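Local coordinates for cell envelope-related transcriptional attenuator domain-containing protein (Eubacterium siraeum, PDB 4OBM) that is uncharacterised but probably acts in cell-envelope assembly, like other LytR-CpsA-Psr proteins, at residues A80-A83 and K84-S88; S103-T106 and E107-D110; E191-N194 and F195-N198. All coordinates share one frame; numbering follows the deposited sequence.

Interaction 1. Residues A80-A83 and K84-S88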
loop_
_atom_site.group_PDB
_atom_site.type_symbol
_atom_site.label_atom_id
_atom_site.label_comp_id
_atom_site.label_asym_id
_atom_site.label_seq_id
_atom_site.Cartn_x
_atom_site.Cartn_y
_atom_site.Cartn_z
ATOM N N ALA A 80 -3.542 13.070 6.029
ATOM C CA ALA A 80 -3.121 14.201 5.198
ATOM C C ALA A 80 -1.740 14.717 5.646
ATOM O O ALA A 80 -0.875 14.972 4.805
ATOM C CB ALA A 80 -4.166 15.317 5.258
ATOM N N GLU A 81 -1.512 14.807 6.969
ATOM C CA GLU A 81 -0.225 15.249 7.497
ATOM C C GLU A 81 0.848 14.167 7.273
ATOM O O GLU A 81 1.950 14.483 6.817
ATOM C CB GLU A 81 -0.338 15.629 8.986
ATOM C CG GLU A 81 0.853 16.409 9.530
ATOM C CD GLU A 81 1.225 17.677 8.782
ATOM O OE1 GLU A 81 0.313 18.368 8.271
ATOM O OE2 GLU A 81 2.438 17.978 8.709
ATOM N N VAL A 82 0.522 12.903 7.564
ATOM C CA VAL A 82 1.436 11.780 7.334
ATOM C C VAL A 82 1.886 11.788 5.857
ATOM O O VAL A 82 3.095 11.728 5.598
ATOM C CB VAL A 82 0.804 10.425 7.732
ATOM C CG1 VAL A 82 1.744 9.257 7.400
ATOM C CG2 VAL A 82 0.422 10.409 9.209
ATOM N N ALA A 83 0.904 11.898 4.901
ATOM C CA ALA A 83 1.126 11.913 3.453
ATOM C C ALA A 83 1.980 13.109 3.013
ATOM O O ALA A 83 2.764 12.970 2.071
ATOM C CB ALA A 83 -0.200 11.928 2.723
ATOM N N LYS A 84 1.837 14.273 3.701
ATOM C CA LYS A 84 2.604 15.515 3.451
ATOM C C LYS A 84 4.072 15.312 3.838
ATOM O O LYS A 84 4.969 15.625 3.050
ATOM C CB LYS A 84 1.987 16.683 4.240
ATOM C CG LYS A 84 2.664 18.029 4.072
ATOM C CD LYS A 84 1.969 19.071 4.938
ATOM C CE LYS A 84 2.733 20.367 5.034
ATOM N NZ LYS A 84 2.106 21.282 6.026
ATOM N N LEU A 85 4.308 14.750 5.030
ATOM C CA LEU A 85 5.669 14.486 5.527
ATOM C C LEU A 85 6.369 13.423 4.668
ATOM O O LEU A 85 7.543 13.589 4.327
ATOM C CB LEU A 85 5.658 14.089 7.014
ATOM C CG LEU A 85 5.169 15.172 7.993
ATOM C CD1 LEU A 85 4.869 14.588 9.347
ATOM C CD2 LEU A 85 6.167 16.335 8.112
ATOM N N LEU A 86 5.615 12.404 4.235
ATOM C CA LEU A 86 6.114 11.354 3.349
ATOM C C LEU A 86 6.410 11.922 1.964
ATOM O O LEU A 86 7.388 11.506 1.351
ATOM C CB LEU A 86 5.129 10.178 3.251
ATOM C CG LEU A 86 5.062 9.239 4.461
ATOM C CD1 LEU A 86 4.069 8.133 4.217
ATOM C CD2 LEU A 86 6.423 8.660 4.810
ATOM N N SER A 87 5.582 12.880 1.486
ATOM C CA SER A 87 5.785 13.544 0.191
ATOM C C SER A 87 7.123 14.295 0.157
ATOM O O SER A 87 7.888 14.136 -0.796
ATOM C CB SER A 87 4.635 14.497 -0.122
ATOM O OG SER A 87 3.469 13.777 -0.484
ATOM N N SER A 88 7.415 15.086 1.207
ATOM C CA SER A 88 8.657 15.856 1.335
ATOM C C SER A 88 9.911 14.959 1.356
ATOM O O SER A 88 10.940 15.348 0.814
ATOM C CB SER A 88 8.624 16.700 2.609
ATOM O OG SER A 88 8.785 15.899 3.772
#
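Ala-83 O takes two bonds from one residue a turn further on: Ser-87 OG lies 2.8 Å from it and Ser-87 N lies 2.9 Å from it, reaching the oxygen from opposite faces of the carbonyl plane. The serine hydroxyl can fold back this way because OG sits beside its own backbone N (chi1 -74°), and the same OG accepts from the backbone N of Ile-94, tying the helix to the start of strand 94-100. This is the i to i+4 pattern of helix 70-90, which packs against the central sheet of the LytR-CpsA-Psr fold. On the buried flank Val-82 and Leu-86 lie side by side and point the same way, with Val-82 CG1 4.1 Å from Leu-86 CD1; both also rest on Leu-27 of strand 24-30. The outer flank is more loosely paired. Glu-81 bends at chi2 (55°), which brings its carboxylate over the aliphatic part of Lys-84, OE1 standing 3.8 Å from Lys-84 CD. From Glu-81 OE1 to Lys-84 NZ the gap is 4.1 Å, too far for a salt bridge, though the opposite charges probably attract. The other oxygen, Glu-81 OE2, lies 4.0 Å from Leu-85 CG.

Interaction 2. Residues S103-T106 and E107-D110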
loop_
_atom_site.group_PDB
_atom_site.type_symbol
_atom_site.label_atom_id
_atom_site.label_comp_id
_atom_site.label_asym_id
_atom_site.label_seq_id
_atom_site.Cartn_x
_atom_site.Cartn_y
_atom_site.Cartn_z
ATOM N N SER A 103 -13.058 -4.341 9.533
ATOM C CA SER A 103 -14.280 -4.607 8.793
ATOM C C SER A 103 -14.173 -4.258 7.286
ATOM O O SER A 103 -14.497 -5.106 6.453
ATOM C CB SER A 103 -15.438 -3.844 9.432
ATOM O OG SER A 103 -16.663 -4.127 8.781
ATOM N N THR A 104 -13.744 -3.023 6.940
ATOM C CA THR A 104 -13.706 -2.600 5.535
ATOM C C THR A 104 -12.582 -3.309 4.739
ATOM O O THR A 104 -12.834 -3.700 3.595
ATOM C CB THR A 104 -13.691 -1.067 5.371
ATOM O OG1 THR A 104 -12.464 -0.515 5.833
ATOM C CG2 THR A 104 -14.872 -0.396 6.063
ATOM N N LEU A 105 -11.394 -3.534 5.339
ATOM C CA LEU A 105 -10.302 -4.258 4.671
ATOM C C LEU A 105 -10.688 -5.743 4.390
ATOM O O LEU A 105 -10.366 -6.259 3.324
ATOM C CB LEU A 105 -8.988 -4.195 5.491
ATOM C CG LEU A 105 -7.700 -4.667 4.754
ATOM C CD1 LEU A 105 -7.625 -4.143 3.278
ATOM C CD2 LEU A 105 -6.447 -4.284 5.519
ATOM N N THR A 106 -11.371 -6.412 5.346
ATOM C CA THR A 106 -11.790 -7.809 5.198
ATOM C C THR A 106 -12.838 -7.897 4.083
ATOM O O THR A 106 -12.790 -8.817 3.257
ATOM C CB THR A 106 -12.311 -8.352 6.538
ATOM O OG1 THR A 106 -11.320 -8.119 7.550
ATOM C CG2 THR A 106 -12.675 -9.832 6.479
ATOM N N GLU A 107 -13.754 -6.907 4.045
ATOM C CA GLU A 107 -14.777 -6.807 3.029
ATOM C C GLU A 107 -14.144 -6.577 1.655
ATOM O O GLU A 107 -14.567 -7.234 0.702
ATOM C CB GLU A 107 -15.794 -5.726 3.356
ATOM C CG GLU A 107 -17.175 -6.187 2.930
ATOM C CD GLU A 107 -18.257 -5.139 2.797
ATOM O OE1 GLU A 107 -18.362 -4.263 3.688
ATOM O OE2 GLU A 107 -19.035 -5.229 1.818
ATOM N N LEU A 108 -13.094 -5.731 1.557
ATOM C CA LEU A 108 -12.379 -5.524 0.287
ATOM C C LEU A 108 -11.829 -6.858 -0.217
ATOM O O LEU A 108 -12.134 -7.222 -1.340
ATOM C CB LEU A 108 -11.254 -4.474 0.401
ATOM C CG LEU A 108 -10.316 -4.292 -0.824
ATOM C CD1 LEU A 108 -10.970 -3.488 -1.923
ATOM C CD2 LEU A 108 -9.072 -3.576 -0.434
ATOM N N PHE A 109 -11.084 -7.607 0.625
ATOM C CA PHE A 109 -10.502 -8.911 0.280
ATOM C C PHE A 109 -11.571 -9.935 -0.133
ATOM O O PHE A 109 -11.336 -10.732 -1.032
ATOM C CB PHE A 109 -9.717 -9.498 1.479
ATOM C CG PHE A 109 -8.471 -8.809 1.998
ATOM C CD1 PHE A 109 -7.543 -8.258 1.121
ATOM C CD2 PHE A 109 -8.168 -8.822 3.355
ATOM C CE1 PHE A 109 -6.379 -7.656 1.601
ATOM C CE2 PHE A 109 -6.990 -8.246 3.833
ATOM C CZ PHE A 109 -6.105 -7.665 2.954
ATOM N N ASP A 110 -12.711 -9.953 0.583
ATOM C CA ASP A 110 -13.832 -10.879 0.370
ATOM C C ASP A 110 -14.513 -10.626 -0.985
ATOM O O ASP A 110 -14.982 -11.543 -1.647
ATOM C CB ASP A 110 -14.854 -10.713 1.513
ATOM C CG ASP A 110 -15.955 -11.749 1.483
ATOM O OD1 ASP A 110 -15.699 -12.894 1.905
ATOM O OD2 ASP A 110 -17.055 -11.425 1.005
HETATM O O HOH W 1 -17.288 -3.017 5.995
#
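Four successive i to i+4 backbone bonds carry the chain from Ser-103 to Asp-110, the one from Phe-109 N to Leu-105 O being nearly straight (N-H...O 170°). They belong to helix 102-112, a short amphipathic helix that follows strand 94-100 of the central sheet. Its buried side is built on Leu-105 and Phe-109. The leucine comes over one face of the phenyl ring in a CH-pi contact, CD1 standing 4.2 Å from the centroid of the Phe-109 ring and displaced toward its rim, while Leu-105 CG lies 3.8 Å from Phe-109 CE2. Phe-109 CG is set beside its own backbone N (chi1 -65°), which turns the ring back along the helix over the preceding turn, so that Leu-105 O lies over that ring as well. Phe-176 meets the phenyl group edge-to-face. Leu-105 CD1 also touches Leu-108 CD2 at 4.0 Å, and both leucines lean on Phe-100. The Thr-106 side chain touches Ala-145 and Tyr-149 of helix 145-152, and its OG1 bonds back to Lys-102 O. At the exposed side a water bridges one turn: it donates to Glu-107 OE1 at 2.8 Å and lies 3.1 Å from Ser-103 OG.

Interaction 3. Residues E191-N194 and F195-N198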
loop_
_atom_site.group_PDB
_atom_site.type_symbol
_atom_site.label_atom_id
_atom_site.label_comp_id
_atom_site.label_asym_id
_atom_site.label_seq_id
_atom_site.Cartn_x
_atom_site.Cartn_y
_atom_site.Cartn_z
ATOM N N GLU A 191 -16.707 -1.763 -9.288
ATOM C CA GLU A 191 -17.307 -2.310 -8.065
ATOM C C GLU A 191 -16.361 -2.070 -6.884
ATOM O O GLU A 191 -16.818 -1.818 -5.778
ATOM C CB GLU A 191 -17.600 -3.820 -8.176
ATOM C CG GLU A 191 -18.494 -4.258 -9.330
ATOM C CD GLU A 191 -18.317 -5.695 -9.810
ATOM O OE1 GLU A 191 -17.538 -6.457 -9.186
ATOM O OE2 GLU A 191 -18.946 -6.051 -10.833
ATOM N N TYR A 192 -15.048 -2.169 -7.110
ATOM C CA TYR A 192 -14.082 -1.999 -6.023
ATOM C C TYR A 192 -14.070 -0.541 -5.558
ATOM O O TYR A 192 -14.259 -0.286 -4.374
ATOM C CB TYR A 192 -12.670 -2.494 -6.417
ATOM C CG TYR A 192 -12.592 -3.929 -6.918
ATOM C CD1 TYR A 192 -13.549 -4.875 -6.552
ATOM C CD2 TYR A 192 -11.547 -4.347 -7.725
ATOM C CE1 TYR A 192 -13.511 -6.174 -7.052
ATOM C CE2 TYR A 192 -11.478 -5.655 -8.202
ATOM C CZ TYR A 192 -12.448 -6.573 -7.838
ATOM O OH TYR A 192 -12.356 -7.879 -8.274
ATOM N N ILE A 193 -13.955 0.402 -6.500
ATOM C CA ILE A 193 -13.952 1.825 -6.209
ATOM C C ILE A 193 -15.295 2.306 -5.642
ATOM O O ILE A 193 -15.292 3.215 -4.805
ATOM C CB ILE A 193 -13.497 2.683 -7.419
ATOM C CG1 ILE A 193 -12.901 4.022 -6.932
ATOM C CG2 ILE A 193 -14.592 2.883 -8.458
ATOM C CD1 ILE A 193 -11.581 3.872 -6.123
ATOM N N ASN A 194 -16.427 1.712 -6.083
ATOM C CA ASN A 194 -17.727 2.080 -5.530
ATOM C C ASN A 194 -17.725 1.766 -4.018
ATOM O O ASN A 194 -18.215 2.584 -3.234
ATOM C CB ASN A 194 -18.872 1.380 -6.264
ATOM C CG ASN A 194 -20.252 1.698 -5.731
ATOM O OD1 ASN A 194 -20.869 0.874 -5.053
ATOM N ND2 ASN A 194 -20.766 2.895 -6.021
ATOM N N PHE A 195 -17.107 0.628 -3.610
ATOM C CA PHE A 195 -16.970 0.232 -2.199
ATOM C C PHE A 195 -16.004 1.189 -1.433
ATOM O O PHE A 195 -16.308 1.585 -0.308
ATOM C CB PHE A 195 -16.481 -1.238 -2.060
ATOM C CG PHE A 195 -16.189 -1.606 -0.622
ATOM C CD1 PHE A 195 -17.224 -1.851 0.273
ATOM C CD2 PHE A 195 -14.882 -1.665 -0.152
ATOM C CE1 PHE A 195 -16.954 -2.136 1.618
ATOM C CE2 PHE A 195 -14.617 -1.940 1.195
ATOM C CZ PHE A 195 -15.654 -2.214 2.057
ATOM N N ILE A 196 -14.829 1.510 -2.030
ATOM C CA ILE A 196 -13.843 2.402 -1.408
ATOM C C ILE A 196 -14.477 3.778 -1.086
ATOM O O ILE A 196 -14.413 4.223 0.057
ATOM C CB ILE A 196 -12.577 2.550 -2.312
ATOM C CG1 ILE A 196 -11.775 1.220 -2.468
ATOM C CG2 ILE A 196 -11.694 3.764 -1.928
ATOM C CD1 ILE A 196 -11.269 0.494 -1.148
ATOM N N ILE A 197 -15.099 4.418 -2.088
ATOM C CA ILE A 197 -15.682 5.756 -1.986
ATOM C C ILE A 197 -16.841 5.788 -0.980
ATOM O O ILE A 197 -16.956 6.767 -0.230
ATOM C CB ILE A 197 -16.103 6.257 -3.408
ATOM C CG1 ILE A 197 -14.840 6.591 -4.246
ATOM C CG2 ILE A 197 -17.071 7.475 -3.375
ATOM C CD1 ILE A 197 -15.088 6.811 -5.712
ATOM N N ASN A 198 -17.666 4.716 -0.930
ATOM C CA ASN A 198 -18.856 4.727 -0.099
ATOM C C ASN A 198 -18.701 4.146 1.297
ATOM O O ASN A 198 -19.522 4.482 2.142
ATOM C CB ASN A 198 -20.034 4.032 -0.818
ATOM C CG ASN A 198 -20.517 4.764 -2.057
ATOM O OD1 ASN A 198 -21.216 5.774 -1.989
ATOM N ND2 ASN A 198 -20.149 4.283 -3.231
#
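Ile-193 reaches forward along helix 186-199 to meet two isoleucines of the next turn. Its CG1 lies anti to the backbone N (chi1 -154°), which leaves CG2 in the crowded position between N and the carbonyl carbon. The longer branch runs toward the next turn: Ile-193 CG1 comes 3.7 Å from Ile-197 CD1, the two side chains crossing at a slant, while Ile-193 CD1 rests 4.2 Å from Ile-196 CB, that pair crossing at about a right angle. With an alanine here, Ile-197 CD1 and the CB side of Ile-196 would probably lose their apolar neighbour, leaving a gap where the CG1-CD1 branch now lies. Ile-197 CG1 and CD1 also lie close to the carbonyl oxygen of Ile-193.

On the exposed side Asn-194 O is gripped twice by Asn-198. Asn-198 ND2 donates to Asn-194 O at 2.6 Å, a short bond lying in the amide plane of Asn-198, and Asn-198 N adds a longer one to Asn-194 O at 3.2 Å. The two asparagine amides are turned 55° against each other, and Asn-194 ND2 stands 3.2 Å from Asn-198 ND2; as modelled both are donors, so no bond is counted and the orientation of the Asn-194 amide is doubtful. Phe-195, with CG anti to its backbone N (chi1 174°), swings its ring away from the preceding turn.

That ring packs on Thr-104, Glu-107 and Met-111 of helix 102-112, and Tyr-192 touches Val-112 of the same helix. Ile-196 faces Ile-98 and Phe-100 of strand 94-100, whereas Ile-193 and Ile-197 turn toward Tyr-209 and Gln-206 of helix 206-210.

How the interactions relate
All three contacts lie within about two turns of a helix, with one flank packed into the protein and one left at the surface. Interactions 2 and 3 are neighbours, their centres about 11 Å apart: Phe-195 CE1 comes 3.3 Å from Glu-107 OE1, and Leu-108 CD1 meets Ile-196 CD1 at 4.1 Å, joining helices 102-112 and 186-199. Interaction 1 stands apart, its nearest atoms about 15 Å from interaction 3, yet all three reach strand 94-100. Buried chemistry is aliphatic in 80-88, whereas 103-110 and 191-198 both bury aromatic and aliphatic side chains; in 191-198 isoleucines make the apolar contacts between the segments. At the surface, a charged pair, a water bridge and an asparagine amide take the corresponding places.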